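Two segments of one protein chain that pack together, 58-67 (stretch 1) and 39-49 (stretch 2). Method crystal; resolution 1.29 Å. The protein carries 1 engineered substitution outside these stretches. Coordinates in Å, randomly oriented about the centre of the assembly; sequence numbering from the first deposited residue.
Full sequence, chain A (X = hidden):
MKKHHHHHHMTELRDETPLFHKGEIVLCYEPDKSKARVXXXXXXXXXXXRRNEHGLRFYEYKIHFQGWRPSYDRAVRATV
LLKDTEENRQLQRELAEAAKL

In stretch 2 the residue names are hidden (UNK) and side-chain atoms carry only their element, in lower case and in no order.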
# COMPACT_ATOMS: atom_id res chain seq x y z
N PHE A 58 -15.18 2.11 3.89
CA PHE A 58 -13.87 1.79 3.30
C PHE A 58 -12.79 2.55 4.03
O PHE A 58 -13.07 3.48 4.78
CB PHE A 58 -13.82 2.04 1.79
CG PHE A 58 -13.93 3.49 1.38
CD1 PHE A 58 -12.79 4.22 1.08
CD2 PHE A 58 -15.16 4.12 1.26
CE1 PHE A 58 -12.87 5.54 0.68
CE2 PHE A 58 -15.24 5.44 0.86
CZ PHE A 58 -14.09 6.14 0.58
N TYR A 59 -11.56 2.11 3.83
CA TYR A 59 -10.41 2.64 4.58
C TYR A 59 -9.38 3.28 3.66
O TYR A 59 -9.03 2.73 2.62
CB TYR A 59 -9.79 1.55 5.46
CG TYR A 59 -10.80 1.11 6.48
CD1 TYR A 59 -10.92 1.78 7.69
CD2 TYR A 59 -11.71 0.11 6.19
CE1 TYR A 59 -11.90 1.43 8.61
CE2 TYR A 59 -12.70 -0.24 7.09
CZ TYR A 59 -12.79 0.42 8.29
OH TYR A 59 -13.78 0.07 9.18
N GLU A 60 -8.94 4.46 4.07
CA GLU A 60 -7.87 5.18 3.40
C GLU A 60 -6.63 5.09 4.26
O GLU A 60 -6.63 5.53 5.40
CB GLU A 60 -8.22 6.64 3.20
CG GLU A 60 -9.29 6.89 2.19
CD GLU A 60 -9.39 8.36 1.81
OE1 GLU A 60 -8.96 9.22 2.61
OE2 GLU A 60 -9.90 8.63 0.71
N TYR A 61 -5.58 4.51 3.69
CA TYR A 61 -4.32 4.31 4.38
C TYR A 61 -3.31 5.33 3.92
O TYR A 61 -2.82 5.27 2.79
CB TYR A 61 -3.79 2.89 4.11
CG TYR A 61 -4.77 1.80 4.52
CD1 TYR A 61 -4.73 1.25 5.79
CD2 TYR A 61 -5.74 1.34 3.64
CE1 TYR A 61 -5.63 0.26 6.18
CE2 TYR A 61 -6.63 0.35 4.01
CZ TYR A 61 -6.58 -0.18 5.28
OH TYR A 61 -7.47 -1.17 5.67
N LYS A 62 -3.03 6.30 4.77
CA LYS A 62 -1.96 7.26 4.48
C LYS A 62 -0.64 6.58 4.77
O LYS A 62 -0.41 6.08 5.87
CB LYS A 62 -2.08 8.54 5.31
CG LYS A 62 -1.11 9.62 4.81
CD LYS A 62 -1.11 10.89 5.62
CE LYS A 62 -0.15 11.89 4.99
NZ LYS A 62 -0.21 13.23 5.63
N ILE A 63 0.21 6.56 3.75
CA ILE A 63 1.51 5.90 3.87
C ILE A 63 2.68 6.79 3.51
O ILE A 63 2.57 7.75 2.76
CB ILE A 63 1.56 4.60 3.03
CG1 ILE A 63 1.45 4.89 1.53
CG2 ILE A 63 0.50 3.59 3.49
CD1 ILE A 63 1.66 3.64 0.66
N HIS A 64 3.79 6.43 4.13
CA HIS A 64 5.11 7.01 3.90
C HIS A 64 5.98 6.00 3.18
O HIS A 64 6.02 4.83 3.55
CB HIS A 64 5.75 7.38 5.24
CG HIS A 64 7.15 7.90 5.12
ND1 HIS A 64 7.42 9.18 4.69
CD2 HIS A 64 8.35 7.32 5.37
CE1 HIS A 64 8.72 9.37 4.68
NE2 HIS A 64 9.31 8.26 5.09
N PHE A 65 6.69 6.45 2.16
CA PHE A 65 7.62 5.58 1.44
C PHE A 65 8.98 5.65 2.10
O PHE A 65 9.61 6.69 2.16
CB PHE A 65 7.64 5.96 -0.04
CG PHE A 65 6.29 5.83 -0.64
CD1 PHE A 65 5.79 4.58 -0.97
CD2 PHE A 65 5.46 6.93 -0.77
CE1 PHE A 65 4.53 4.44 -1.49
CE2 PHE A 65 4.19 6.80 -1.28
CZ PHE A 65 3.73 5.55 -1.64
N GLN A 66 9.40 4.52 2.64
CA GLN A 66 10.62 4.48 3.43
C GLN A 66 11.82 4.95 2.59
O GLN A 66 12.04 4.48 1.47
CB GLN A 66 10.89 3.07 3.97
CG GLN A 66 9.83 2.50 4.91
CD GLN A 66 9.75 3.22 6.24
OE1 GLN A 66 9.45 4.42 6.30
NE2 GLN A 66 10.01 2.50 7.31
N GLY A 67 12.55 5.90 3.14
CA GLY A 67 13.75 6.43 2.50
C GLY A 67 13.48 7.63 1.63
O GLY A 67 14.39 8.19 1.02
N UNK A 39 7.08 -3.12 -5.92
CA UNK A 39 6.60 -2.86 -4.56
C UNK A 39 7.55 -1.95 -3.80
O UNK A 39 8.76 -2.13 -3.85
c UNK A 39 5.30 -5.06 -4.22
c UNK A 39 5.55 -6.52 -3.82
c UNK A 39 3.97 -4.55 -3.67
c UNK A 39 6.46 -4.17 -3.78
N UNK A 40 6.98 -0.99 -3.09
CA UNK A 40 7.75 -0.07 -2.26
C UNK A 40 7.52 -0.33 -0.79
O UNK A 40 6.38 -0.43 -0.33
o UNK A 40 8.19 2.82 -8.00
c UNK A 40 6.51 2.01 -4.86
c UNK A 40 6.72 2.36 -6.19
c UNK A 40 9.06 2.21 -5.87
c UNK A 40 7.57 1.77 -4.01
c UNK A 40 8.85 1.86 -4.53
c UNK A 40 7.34 1.37 -2.56
c UNK A 40 7.98 2.47 -6.68
N UNK A 41 8.61 -0.43 -0.04
CA UNK A 41 8.54 -0.59 1.41
C UNK A 41 8.04 0.72 2.02
O UNK A 41 8.58 1.79 1.76
c UNK A 41 9.84 -1.31 3.45
o UNK A 41 10.42 -2.07 1.23
c UNK A 41 9.91 -0.96 1.98
N UNK A 42 6.97 0.60 2.79
CA UNK A 42 6.21 1.75 3.26
C UNK A 42 5.81 1.60 4.72
O UNK A 42 5.82 0.51 5.28
c UNK A 42 4.94 1.90 2.41
o UNK A 42 5.24 1.93 1.02
N UNK A 43 5.44 2.72 5.33
CA UNK A 43 4.99 2.77 6.72
C UNK A 43 3.63 3.43 6.77
O UNK A 43 3.43 4.50 6.20
c UNK A 43 6.37 4.81 11.23
c UNK A 43 5.62 3.74 9.04
c UNK A 43 6.64 4.63 9.74
c UNK A 43 5.99 3.56 7.57
n UNK A 43 7.36 5.76 11.83
N UNK A 44 2.70 2.82 7.49
CA UNK A 44 1.35 3.36 7.62
C UNK A 44 1.35 4.49 8.64
O UNK A 44 1.73 4.32 9.81
c UNK A 44 0.33 2.28 8.02
c UNK A 44 -1.07 2.89 8.17
c UNK A 44 0.33 1.14 6.99
N UNK A 45 0.90 5.65 8.19
CA UNK A 45 0.85 6.87 9.01
C UNK A 45 -0.50 7.07 9.66
O UNK A 45 -0.59 7.65 10.74
c UNK A 45 3.63 7.96 8.56
c UNK A 45 2.54 8.11 7.50
c UNK A 45 2.69 9.39 6.69
c UNK A 45 1.16 8.09 8.16
N UNK A 46 -1.55 6.63 8.99
CA UNK A 46 -2.93 6.86 9.45
C UNK A 46 -3.86 5.93 8.72
O UNK A 46 -3.65 5.61 7.56
n UNK A 46 -4.76 8.64 11.11
o UNK A 46 -5.68 8.90 9.08
c UNK A 46 -3.36 8.31 9.19
c UNK A 46 -4.70 8.64 9.80
N UNK A 47 -4.91 5.52 9.43
CA UNK A 47 -6.01 4.75 8.85
C UNK A 47 -7.32 5.50 9.09
O UNK A 47 -7.75 5.71 10.22
c UNK A 47 -7.18 2.50 8.78
c UNK A 47 -4.74 2.63 9.39
c UNK A 47 -6.09 3.33 9.47
N UNK A 48 -7.94 5.92 7.99
CA UNK A 48 -9.14 6.75 8.03
C UNK A 48 -10.34 6.00 7.48
O UNK A 48 -10.34 5.54 6.34
c UNK A 48 -8.90 8.03 7.22
c UNK A 48 -11.39 10.59 6.01
c UNK A 48 -10.36 9.68 6.04
c UNK A 48 -11.83 10.19 8.31
c UNK A 48 -12.13 10.84 7.14
c UNK A 48 -10.78 9.28 8.34
c UNK A 48 -10.05 9.00 7.20
N UNK A 49 -11.36 5.90 8.32
CA UNK A 49 -12.62 5.23 7.97
C UNK A 49 -13.57 6.21 7.32
O UNK A 49 -13.85 7.27 7.86
o UNK A 49 -14.73 2.01 10.51
o UNK A 49 -15.59 3.93 11.10
c UNK A 49 -14.98 3.20 10.27
c UNK A 49 -14.49 3.80 8.98
c UNK A 49 -13.26 4.65 9.22
O HOH W 1 10.47 2.74 -0.08
O HOH W 2 -5.50 8.11 6.21

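Position 39 has four side-chain carbons, forked at the second. A leucine fits, and L39 makes no contact with stretch 1.

Position 40 carries one carbon, then a six-carbon ring bearing an oxygen. Its CB lies 3.9 Å from F65 CD1. This is Y40.

At position 41 one carbon holds an oxygen and a carbon, the pattern of threonine. T41 accepts a backbone hydrogen bond from Q66, N to O 3.0 Å. Water 1 donates to T41 O and Q66 O, 2.8 Å each.

Position 42 has one carbon and one oxygen, so it is S42. Its OG donates to Y40 O at 2.9 Å and sits 3.4 Å from F65 CD1.

Position 43 is a row of four carbons ending in nitrogen: K43. The end of the chain leads away from stretch 1. Its backbone pairs with H64 both ways, K43 N to H64 O 2.8 Å and H64 N to K43 O 2.9 Å.

Position 44 shows one carbon carrying two more, a valine. V44 CG2 lies 4.3 Å from I63 CG2, both side chains buried.

Position 45 has four carbons, forked at the second. The atoms fit leucine. L45 CD1 is 3.9 Å from H64 CB, and L45 N donates to K62 O at 2.7 Å.

Position 46 has two carbons, the second bearing two heteroatoms, one oxygen and one nitrogen. This is N46. Its N also reaches K62 O, weakly, at 3.4 Å, while K62 N donates to N46 O at 2.9 Å.

Position 47 again has one carbon carrying two. V47 CG1 lies 3.8 Å from Y61 CE1 and 4.0 Å from Y59 CD1.

Position 48 is one carbon and a six-carbon ring without oxygen: F48. The ring presents its edge to E60 OE1, 3.7 Å from F48 CD2. The backbones pair both ways, F48 N to E60 O and E60 N to F48 O, both 2.9 Å.

Position 49 has three carbons, the third carrying two oxygens. E49 OE1 accepts a short hydrogen bond from Y59 OH, 2.5 Å.

The contact is an antiparallel strand pair burying 949 Å². Backbone hydrogen bonds hold it together. A bulge between K62 and I63 shifts the register by one, and K62 O there meets two consecutive amides, L45 N and N46 N. Y59, Y61, I63 and F65 share one face with S42, V44, V47 and E49. E60, K62 and H64 share the other with K43, N46 and F48.

Stretch 2 (39-49) LYTSKVLNVFE
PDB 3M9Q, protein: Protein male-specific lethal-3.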